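Local coordinates for cysteine desulfurase (Thermococcus onnurineus, PDB 5B89), which catalyses the pyridoxal-phosphate-dependent removal of sulfur from L-cysteine, probably passing it to a sulfur carrier and leaving L-alanine, at the interface of chains A and B. Residues are numbered along the deposited sequence; one frame, centred on the assembly and turned at random. Chains: chain A/B, Cysteine desulfurase.

The interface of chains A and B. Residues chain A 360-361, 364, 369-370; chain B 71-74.
A:Asp364, on helix 356-365, meets the backbone N of B:Arg73, the first residue of helix 73-93, across the two-fold interface of this class-V aminotransferase-family desulfurase. Its OD1 accepts a hydrogen bond from that N at 2.9 Å, nearly straight at the hydrogen (164°), the N-H arriving from above the carboxylate plane, about 51° out of it. With CG anti to the backbone N (chi1 -180°), the carboxylate reaches across to the helix N-terminus in the manner of a helix cap, and the helix dipole would probably stabilise its negative charge. The B:Arg73 guanidinium makes no salt bridge here: NH1 stays 4.5 Å from OD1 of A:Asp364, though the opposite charges may still attract. An alanine in place of A:Asp364 would probably leave the B:Arg73 N-H without its acceptor across the interface and open a gap beside B:His72 CA.

Beside this polar link, A:Met369 crosses B:His72 at about a right angle. The methionine CB lies over one face of the imidazole, displaced toward its rim, 3.9 Å from the ring centre, in a CH-pi contact. Bends at chi2 and chi3 carry the thioether past the ring's root, bringing SD to 3.6 Å from the histidine CB and on toward B:Leu74 CG. At the ring edge, CD2 of B:His72 points in plane to the carbonyl O of A:Val370, 3.2 Å away. B:Val71 extends the apolar seam, its CG1 lying against the backbone of A:Ala361 and 3.9 Å from CB of A:Ala360.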
# COMPACT_ATOMS: atom_id res chain seq x y z
N ALA A 360 -12.75 -20.69 -19.82
CA ALA A 360 -12.23 -20.58 -18.48
C ALA A 360 -12.92 -21.39 -17.40
O ALA A 360 -12.43 -22.02 -16.51
CB ALA A 360 -12.12 -19.08 -18.08
N ALA A 361 -14.31 -21.34 -17.50
CA ALA A 361 -15.16 -22.11 -16.64
C ALA A 361 -15.03 -23.61 -16.77
O ALA A 361 -14.93 -24.30 -15.79
CB ALA A 361 -16.62 -21.66 -16.79
N ASP A 364 -11.79 -24.53 -15.28
CA ASP A 364 -11.89 -24.47 -13.84
C ASP A 364 -12.49 -25.75 -13.31
O ASP A 364 -12.08 -26.25 -12.33
CB ASP A 364 -12.67 -23.22 -13.43
CG ASP A 364 -12.82 -23.08 -11.94
OD1 ASP A 364 -11.89 -22.92 -11.23
OD2 ASP A 364 -13.92 -23.20 -11.49
N MET A 369 -6.67 -23.24 -13.54
CA MET A 369 -7.02 -21.82 -13.37
C MET A 369 -6.44 -20.93 -14.44
O MET A 369 -5.18 -20.87 -14.57
CB MET A 369 -6.51 -21.35 -12.01
CG MET A 369 -6.67 -22.24 -10.85
SD MET A 369 -8.33 -22.30 -10.19
CE MET A 369 -8.99 -23.91 -10.78
N VAL A 370 -7.27 -20.28 -15.22
CA VAL A 370 -6.84 -19.39 -16.24
C VAL A 370 -7.70 -18.15 -16.17
O VAL A 370 -8.67 -18.16 -15.49
CB VAL A 370 -6.98 -19.96 -17.67
CG1 VAL A 370 -5.94 -21.05 -17.91
CG2 VAL A 370 -8.40 -20.40 -17.97
N VAL B 71 -12.85 -15.69 -13.47
CA VAL B 71 -13.70 -16.83 -13.55
C VAL B 71 -13.37 -17.95 -12.60
O VAL B 71 -14.25 -18.52 -12.10
CB VAL B 71 -13.88 -17.28 -15.01
CG1 VAL B 71 -14.66 -18.58 -15.13
CG2 VAL B 71 -14.59 -16.17 -15.76
N HIS B 72 -12.11 -18.22 -12.33
CA HIS B 72 -11.71 -19.37 -11.58
C HIS B 72 -11.97 -19.39 -10.12
O HIS B 72 -12.11 -18.37 -9.54
CB HIS B 72 -10.26 -19.80 -11.92
CG HIS B 72 -9.21 -18.79 -11.58
ND1 HIS B 72 -8.79 -18.58 -10.29
CD2 HIS B 72 -8.47 -17.98 -12.35
CE1 HIS B 72 -7.83 -17.69 -10.30
NE2 HIS B 72 -7.62 -17.30 -11.53
N ARG B 73 -12.02 -20.56 -9.55
CA ARG B 73 -12.37 -20.71 -8.17
C ARG B 73 -11.53 -20.01 -7.18
O ARG B 73 -12.05 -19.58 -6.20
CB ARG B 73 -12.57 -22.15 -7.73
CG ARG B 73 -11.34 -22.99 -7.54
CD ARG B 73 -11.83 -24.32 -6.96
NE ARG B 73 -10.84 -25.35 -6.78
CZ ARG B 73 -10.68 -26.41 -7.58
NH1 ARG B 73 -11.47 -26.61 -8.60
NH2 ARG B 73 -9.74 -27.27 -7.30
N LEU B 74 -10.23 -19.93 -7.43
CA LEU B 74 -9.37 -19.21 -6.42
C LEU B 74 -9.67 -17.72 -6.51
O LEU B 74 -9.76 -17.10 -5.44
CB LEU B 74 -7.87 -19.46 -6.75
CG LEU B 74 -7.43 -20.89 -6.51
CD1 LEU B 74 -5.96 -21.00 -6.87
CD2 LEU B 74 -7.59 -21.47 -5.17